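DNA annealing helicase and endonuclease ZRANB3 (Homo sapiens, PDB 5MKW) anneals DNA strands and cleaves DNA to maintain genome stability at stalled replication forks, this chain being its HNH endonuclease domain. Local coordinates at residues P79-G83 with Q107-Q113; V19-V25 with Q93-C99; A27-F31 with P66-W72. One frame throughout, in Å; residues are numbered along the deposited sequence.

Overall arrangement
The three contacts run along an elongated, mostly helical HNH domain. Interaction 2, its centre about 7 Å from that of the chain, is metal chemistry: two loop cysteines and two from the end of strand 92-96 and the start of helix 97-118 share one zinc ion. Interaction 3 is chiefly aromatic packing of helix 27-36 on the turn before strand 72-76; the two touch where T97 OG1 meets H70 O at 2.6 Å. Interaction 1 also uses helix 97-118, farther along, its centre about 17 Å from that of the chain. There, nearer solvent, polar side chains and a water hold a type II beta turn with glycines at its last two positions.

Interaction 1. Residues P79-G83 with Q107-Q113; sequences PVYGG and QAKERSQ
Residues 107-113, in the second half of helix 97-118, support a tight turn in the loop between the two strands. V80 to G83 form a type II beta turn closed by G83 N to V80 O at 2.9 Å. Y81 (phi/psi -50/119) precedes G82 (91/-4) and G83 (106/166); at such angles a side chain on either glycine would strike the preceding carbonyl. Lacking one, G82 brings its CA to 4.4 Å from that of Q107, with a CA-H...O contact of 3.6 Å from G82 CA to Q107 O. This joins the connection between the two antiparallel strands to the helix following them in the beta-beta-alpha (His-Me finger) motif of HNH nucleases, within the part responsible for endonuclease activity. E110, chi1 m and chi2 t, extends so that OE1 accepts from G82 N at 2.9 Å; its OE2 pairs with R106. R111, chi1 m, chi2 t and chi3 m, curls back to give NH1 to G82 O at 2.9 Å, so both peptide polar groups of G82 are met. The flat ring of Y81, chi1 t and chi2 76°, makes a CH-pi contact with E110 CB, 3.7 Å from its centroid; Y81 OH reaches Q113 CG at 3.4 Å. Q107, chi1 m and chi2 t, sets NE2 3.6 Å from P79 CB. One water accepts from Q107 NE2 (2.9 Å) and donates to V80 O (3.0 Å) and E110 OE1 (3.2 Å).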
# COMPACT_ATOMS: atom_id res chain seq x y z
N PRO A 79 1.71 9.60 11.12
CA PRO A 79 0.37 9.30 11.61
C PRO A 79 0.26 9.55 13.11
O PRO A 79 1.23 9.44 13.86
CB PRO A 79 0.19 7.81 11.33
CG PRO A 79 1.58 7.26 11.29
CD PRO A 79 2.49 8.38 10.83
N VAL A 80 -0.96 9.80 13.52
CA VAL A 80 -1.32 9.79 14.92
C VAL A 80 -1.29 8.32 15.42
O VAL A 80 -1.49 7.38 14.63
CB VAL A 80 -2.71 10.46 15.03
CG1 VAL A 80 -3.22 10.45 16.46
CG2 VAL A 80 -2.63 11.88 14.47
N TYR A 81 -1.01 8.13 16.70
CA TYR A 81 -1.20 6.81 17.34
C TYR A 81 -2.60 6.22 17.09
O TYR A 81 -3.59 6.83 17.44
CB TYR A 81 -0.97 6.94 18.85
CG TYR A 81 -0.74 5.63 19.55
CD1 TYR A 81 0.48 4.97 19.44
CD2 TYR A 81 -1.72 5.09 20.39
CE1 TYR A 81 0.71 3.76 20.08
CE2 TYR A 81 -1.52 3.87 21.03
CZ TYR A 81 -0.30 3.21 20.87
OH TYR A 81 -0.05 2.04 21.55
N GLY A 82 -2.68 5.06 16.45
CA GLY A 82 -3.98 4.47 16.12
C GLY A 82 -4.51 4.86 14.75
O GLY A 82 -5.52 4.35 14.31
N GLY A 83 -3.80 5.73 14.05
CA GLY A 83 -4.13 6.04 12.66
C GLY A 83 -4.77 7.40 12.54
O GLY A 83 -5.10 8.04 13.55
N GLN A 107 -1.55 -0.12 13.53
CA GLN A 107 -2.45 0.90 14.00
C GLN A 107 -3.70 0.34 14.65
O GLN A 107 -4.25 0.97 15.55
CB GLN A 107 -2.80 1.85 12.88
CG GLN A 107 -1.59 2.61 12.41
CD GLN A 107 -1.84 3.48 11.20
OE1 GLN A 107 -2.81 3.33 10.46
NE2 GLN A 107 -0.99 4.42 11.02
N ALA A 108 -4.18 -0.82 14.16
CA ALA A 108 -5.29 -1.55 14.80
C ALA A 108 -4.95 -2.08 16.20
O ALA A 108 -5.75 -1.97 17.11
CB ALA A 108 -5.77 -2.69 13.91
N LYS A 109 -3.72 -2.54 16.39
CA LYS A 109 -3.25 -2.87 17.73
C LYS A 109 -3.17 -1.63 18.60
O LYS A 109 -3.57 -1.67 19.75
CB LYS A 109 -1.90 -3.58 17.70
CG LYS A 109 -1.92 -4.88 16.91
CD LYS A 109 -3.24 -5.63 17.09
CE LYS A 109 -3.16 -7.06 16.59
NZ LYS A 109 -2.12 -7.83 17.31
N GLU A 110 -2.65 -0.54 18.05
CA GLU A 110 -2.55 0.71 18.79
C GLU A 110 -3.92 1.18 19.24
O GLU A 110 -4.06 1.62 20.37
CB GLU A 110 -1.89 1.79 17.96
CG GLU A 110 -0.42 1.52 17.74
CD GLU A 110 0.22 2.39 16.68
OE1 GLU A 110 -0.46 3.24 16.06
OE2 GLU A 110 1.43 2.18 16.44
N ARG A 111 -4.92 1.10 18.36
CA ARG A 111 -6.30 1.41 18.75
C ARG A 111 -6.82 0.51 19.90
O ARG A 111 -7.45 0.99 20.86
CB ARG A 111 -7.21 1.38 17.52
CG ARG A 111 -7.08 2.66 16.71
CD ARG A 111 -8.07 2.80 15.54
NE ARG A 111 -8.22 1.54 14.80
CZ ARG A 111 -7.54 1.19 13.70
NH1 ARG A 111 -6.69 2.02 13.11
NH2 ARG A 111 -7.75 0.00 13.17
N SER A 112 -6.49 -0.79 19.83
CA SER A 112 -6.62 -1.70 20.98
C SER A 112 -5.96 -1.20 22.25
O SER A 112 -6.59 -1.14 23.28
CB SER A 112 -5.97 -3.05 20.64
OG SER A 112 -6.95 -3.95 20.20
N GLN A 113 -4.66 -0.91 22.19
CA GLN A 113 -3.94 -0.36 23.35
C GLN A 113 -4.61 0.91 23.92
O GLN A 113 -4.70 1.08 25.15
CB GLN A 113 -2.46 -0.11 23.04
CG GLN A 113 -1.63 0.55 24.17
CD GLN A 113 -1.21 -0.41 25.30
OE1 GLN A 113 -1.85 -1.43 25.56
NE2 GLN A 113 -0.18 -0.00 26.05
O HOH W 1 0.14 5.09 13.57

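Interaction 2. Residues V19-V25 with Q93-C99. With ZN (zinc ion), chain C.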
# COMPACT_ATOMS: atom_id res chain seq x y z
N VAL A 19 7.15 4.45 -5.92
CA VAL A 19 8.28 3.84 -5.17
C VAL A 19 8.08 3.94 -3.68
O VAL A 19 7.71 5.03 -3.16
CB VAL A 19 9.60 4.56 -5.49
CG1 VAL A 19 10.75 3.91 -4.71
CG2 VAL A 19 9.87 4.48 -6.98
N CYS A 20 8.07 2.81 -3.00
CA CYS A 20 7.75 2.79 -1.56
C CYS A 20 8.81 3.56 -0.79
O CYS A 20 10.03 3.33 -0.99
CB CYS A 20 7.71 1.37 -1.01
SG CYS A 20 7.30 1.27 0.75
N GLN A 21 8.37 4.47 0.07
CA GLN A 21 9.31 5.34 0.77
C GLN A 21 9.91 4.69 2.00
O GLN A 21 10.87 5.19 2.54
CB GLN A 21 8.64 6.65 1.14
CG GLN A 21 8.19 7.43 -0.07
CD GLN A 21 9.37 7.75 -1.02
OE1 GLN A 21 10.24 8.54 -0.69
NE2 GLN A 21 9.39 7.13 -2.19
N LEU A 22 9.39 3.51 2.39
CA LEU A 22 9.96 2.74 3.50
C LEU A 22 10.96 1.69 3.05
O LEU A 22 12.02 1.57 3.65
CB LEU A 22 8.88 2.10 4.36
CG LEU A 22 7.90 3.11 4.96
CD1 LEU A 22 6.93 2.47 5.93
CD2 LEU A 22 8.63 4.28 5.61
N CYS A 23 10.61 0.90 2.03
CA CYS A 23 11.43 -0.22 1.63
C CYS A 23 12.02 -0.09 0.23
O CYS A 23 12.85 -0.90 -0.15
CB CYS A 23 10.63 -1.54 1.73
SG CYS A 23 9.45 -1.77 0.40
N ASN A 24 11.59 0.92 -0.51
CA ASN A 24 12.13 1.35 -1.80
C ASN A 24 11.91 0.37 -2.95
O ASN A 24 12.48 0.53 -4.02
CB ASN A 24 13.56 1.89 -1.66
CG ASN A 24 13.63 3.03 -0.67
OD1 ASN A 24 12.87 4.02 -0.75
ND2 ASN A 24 14.41 2.82 0.39
N VAL A 25 10.94 -0.50 -2.80
CA VAL A 25 10.52 -1.24 -3.96
C VAL A 25 9.83 -0.34 -4.97
O VAL A 25 9.17 0.65 -4.61
CB VAL A 25 9.64 -2.47 -3.63
CG1 VAL A 25 10.43 -3.42 -2.75
CG2 VAL A 25 8.31 -2.06 -3.01
N GLN A 93 2.93 10.00 1.62
CA GLN A 93 3.99 9.21 1.04
C GLN A 93 3.38 7.98 0.39
O GLN A 93 2.30 7.53 0.76
CB GLN A 93 5.02 8.83 2.10
CG GLN A 93 4.55 7.73 3.06
CD GLN A 93 5.51 7.39 4.16
OE1 GLN A 93 5.11 6.96 5.28
NE2 GLN A 93 6.73 7.74 3.94
N THR A 94 4.13 7.44 -0.56
CA THR A 94 3.87 6.18 -1.20
C THR A 94 4.40 5.06 -0.34
O THR A 94 5.56 5.08 0.11
CB THR A 94 4.59 6.16 -2.58
OG1 THR A 94 4.15 7.27 -3.38
CG2 THR A 94 4.29 4.88 -3.29
N LEU A 95 3.53 4.09 -0.12
CA LEU A 95 3.91 2.81 0.50
C LEU A 95 3.52 1.69 -0.45
O LEU A 95 2.41 1.70 -1.01
CB LEU A 95 3.16 2.60 1.83
CG LEU A 95 3.37 3.56 3.00
CD1 LEU A 95 2.60 3.08 4.23
CD2 LEU A 95 4.84 3.70 3.36
N CYS A 96 4.36 0.67 -0.57
CA CYS A 96 3.92 -0.55 -1.19
C CYS A 96 2.82 -1.17 -0.29
O CYS A 96 2.64 -0.81 0.90
CB CYS A 96 5.10 -1.54 -1.37
SG CYS A 96 5.67 -2.32 0.14
N THR A 97 2.07 -2.11 -0.85
CA THR A 97 0.94 -2.66 -0.11
C THR A 97 1.33 -3.55 1.06
O THR A 97 0.59 -3.66 2.00
CB THR A 97 -0.05 -3.35 -1.05
OG1 THR A 97 0.66 -4.09 -2.05
CG2 THR A 97 -0.93 -2.25 -1.72
N VAL A 98 2.53 -4.11 1.04
CA VAL A 98 3.02 -4.90 2.15
C VAL A 98 3.37 -3.97 3.33
O VAL A 98 2.93 -4.18 4.45
CB VAL A 98 4.23 -5.76 1.73
CG1 VAL A 98 4.96 -6.33 2.95
CG2 VAL A 98 3.79 -6.90 0.81
N CYS A 99 4.07 -2.90 3.06
CA CYS A 99 4.29 -1.90 4.11
C CYS A 99 2.99 -1.25 4.62
O CYS A 99 2.84 -0.91 5.79
CB CYS A 99 5.23 -0.81 3.62
SG CYS A 99 6.95 -1.39 3.37
ZN ZN C . 7.38 -1.05 1.14
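T94, L22 and C20 lose the most surface in this contact. T94 belongs to the strand: its carbonyl O accepts from Q21 N at 2.9 Å, pinning the loop to the strand, while T94 CB lies 3.4 Å from V19 O. Its branched side chain suits an extended backbone, and its hydroxyl is hydrogen-bonded to E16 of helix 5-16. L22 brings CG to 3.5 Å from L95 CD2 and CB to 4.1 Å from C99 SG, so hydrocarbon borders one side of the metal site. C20 is the hub. C20 SG binds zinc at 2.4 Å and accepts from C96 N at 3.3 Å, and from L22 N (3.5 Å) and C23 N (3.6 Å) within its own loop, as a charge-rich thiolate sulphur can. C96 SG similarly accepts from C99 N at 3.4 Å, capping the helix at its N-cap. C23 SG (2.3 Å), C96 SG (2.4 Å) and C99 SG (2.3 Å) complete the zinc coordination. Two CxxC pairs, one in a loop and one where a strand passes into a helix, thus make a Cys4 zinc site, which ties the N-terminal part of this domain to its HNH endonuclease motif.

Interaction 3. Residues A27-F31 with P66-W72; sequences AQELF and PGEGHFW
Residues 27-31 are the first turn of helix 27-36; 66-72 form a compact turn, helical in phi/psi at 68-70, that opens into strand 72-76. CA atoms approach at A27 and F71 (5.5 Å) and at F31 and E68 (6.1 Å). The largest bump is F31, chi1 t, whose ring lies beside the turn: E68 CG makes a CH-pi contact over one face, 3.7 Å from the centroid. F71, chi1 m, fills the hollow between A27, L30 and F31, its face taking a CH-pi contact from F31 CA 3.7 Å from the centroid. The F31 edge also meets the F71 face in an offset edge-to-face pair, centroids 5.7 Å apart and planes at 63°. This packing joins a helix beside the zinc loop to the entry of the HNH beta hairpin. Small A27 lets its CB approach F71 O (3.4 Å) and W72 CB (3.9 Å). Q28, chi1 t and chi2 p, bends so that OE1 accepts from W72 NE1 at 2.9 Å, satisfying the buried indole NH.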
# COMPACT_ATOMS: atom_id res chain seq x y z
N ALA A 27 6.96 -0.23 -6.85
CA ALA A 27 5.72 -0.97 -6.85
C ALA A 27 4.98 -0.74 -8.16
O ALA A 27 4.33 -1.66 -8.68
CB ALA A 27 4.88 -0.58 -5.66
N GLN A 28 5.13 0.44 -8.73
CA GLN A 28 4.52 0.72 -10.01
C GLN A 28 5.09 -0.11 -11.16
O GLN A 28 4.37 -0.53 -12.06
CB GLN A 28 4.58 2.19 -10.36
CG GLN A 28 4.00 2.57 -11.73
CD GLN A 28 2.47 2.55 -11.72
OE1 GLN A 28 1.81 2.41 -10.65
NE2 GLN A 28 1.89 2.69 -12.89
N GLU A 29 6.40 -0.32 -11.15
CA GLU A 29 7.05 -1.13 -12.18
C GLU A 29 6.57 -2.58 -12.12
O GLU A 29 6.30 -3.19 -13.15
CB GLU A 29 8.55 -1.10 -11.96
CG GLU A 29 9.34 -2.21 -12.64
CD GLU A 29 10.86 -2.09 -12.40
OE1 GLU A 29 11.33 -2.40 -11.27
OE2 GLU A 29 11.57 -1.65 -13.34
N LEU A 30 6.41 -3.11 -10.90
CA LEU A 30 5.82 -4.46 -10.76
C LEU A 30 4.34 -4.53 -11.26
O LEU A 30 3.94 -5.50 -11.93
CB LEU A 30 5.90 -4.94 -9.31
CG LEU A 30 5.53 -6.44 -9.12
CD1 LEU A 30 6.54 -7.34 -9.88
CD2 LEU A 30 5.46 -6.78 -7.64
N PHE A 31 3.54 -3.55 -10.91
CA PHE A 31 2.16 -3.43 -11.43
C PHE A 31 2.15 -3.56 -12.96
O PHE A 31 1.37 -4.33 -13.52
CB PHE A 31 1.51 -2.07 -11.03
CG PHE A 31 0.27 -1.76 -11.83
CD1 PHE A 31 -0.87 -2.60 -11.75
CD2 PHE A 31 0.26 -0.76 -12.79
CE1 PHE A 31 -1.96 -2.44 -12.60
CE2 PHE A 31 -0.83 -0.58 -13.64
CZ PHE A 31 -1.94 -1.43 -13.54
N PRO A 66 -4.87 -7.39 -12.04
CA PRO A 66 -4.15 -6.51 -11.14
C PRO A 66 -4.56 -5.05 -11.38
O PRO A 66 -4.86 -4.65 -12.53
CB PRO A 66 -2.69 -6.75 -11.50
CG PRO A 66 -2.70 -7.33 -12.86
CD PRO A 66 -3.98 -8.10 -12.98
N GLY A 67 -4.67 -4.31 -10.31
CA GLY A 67 -4.79 -2.81 -10.34
C GLY A 67 -3.76 -2.11 -9.49
O GLY A 67 -3.16 -2.73 -8.62
N GLU A 68 -3.52 -0.81 -9.77
CA GLU A 68 -2.44 -0.09 -9.21
C GLU A 68 -2.51 -0.14 -7.67
O GLU A 68 -1.53 -0.23 -6.98
CB GLU A 68 -2.53 1.37 -9.79
CG GLU A 68 -2.29 1.47 -11.33
CD GLU A 68 -3.51 1.30 -12.31
OE1 GLU A 68 -4.59 0.68 -11.95
OE2 GLU A 68 -3.31 1.67 -13.56
N GLY A 69 -3.73 0.03 -7.14
CA GLY A 69 -3.96 -0.06 -5.72
C GLY A 69 -3.62 -1.37 -5.03
O GLY A 69 -3.48 -1.40 -3.82
N HIS A 70 -3.44 -2.45 -5.78
CA HIS A 70 -2.92 -3.68 -5.21
C HIS A 70 -1.46 -3.62 -4.87
O HIS A 70 -0.96 -4.45 -4.10
CB HIS A 70 -3.12 -4.88 -6.16
CG HIS A 70 -4.54 -5.28 -6.34
ND1 HIS A 70 -5.03 -5.66 -7.56
CD2 HIS A 70 -5.55 -5.43 -5.45
CE1 HIS A 70 -6.29 -6.04 -7.42
NE2 HIS A 70 -6.62 -5.94 -6.14
N PHE A 71 -0.75 -2.70 -5.51
CA PHE A 71 0.70 -2.62 -5.42
C PHE A 71 1.20 -1.48 -4.50
O PHE A 71 2.21 -1.64 -3.80
CB PHE A 71 1.28 -2.50 -6.84
CG PHE A 71 1.07 -3.72 -7.68
CD1 PHE A 71 -0.16 -3.95 -8.29
CD2 PHE A 71 2.00 -4.73 -7.68
CE1 PHE A 71 -0.39 -5.12 -9.01
CE2 PHE A 71 1.77 -5.90 -8.36
CZ PHE A 71 0.57 -6.10 -9.06
N TRP A 72 0.57 -0.30 -4.58
CA TRP A 72 0.95 0.83 -3.73
C TRP A 72 -0.26 1.67 -3.32
O TRP A 72 -1.29 1.67 -4.00
CB TRP A 72 2.05 1.74 -4.36
CG TRP A 72 1.69 2.41 -5.61
CD1 TRP A 72 1.83 1.92 -6.87
CD2 TRP A 72 1.15 3.73 -5.76
NE1 TRP A 72 1.39 2.83 -7.80
CE2 TRP A 72 0.99 3.97 -7.15
CE3 TRP A 72 0.83 4.75 -4.86
CZ2 TRP A 72 0.50 5.16 -7.66
CZ3 TRP A 72 0.29 5.96 -5.38
CH2 TRP A 72 0.18 6.15 -6.78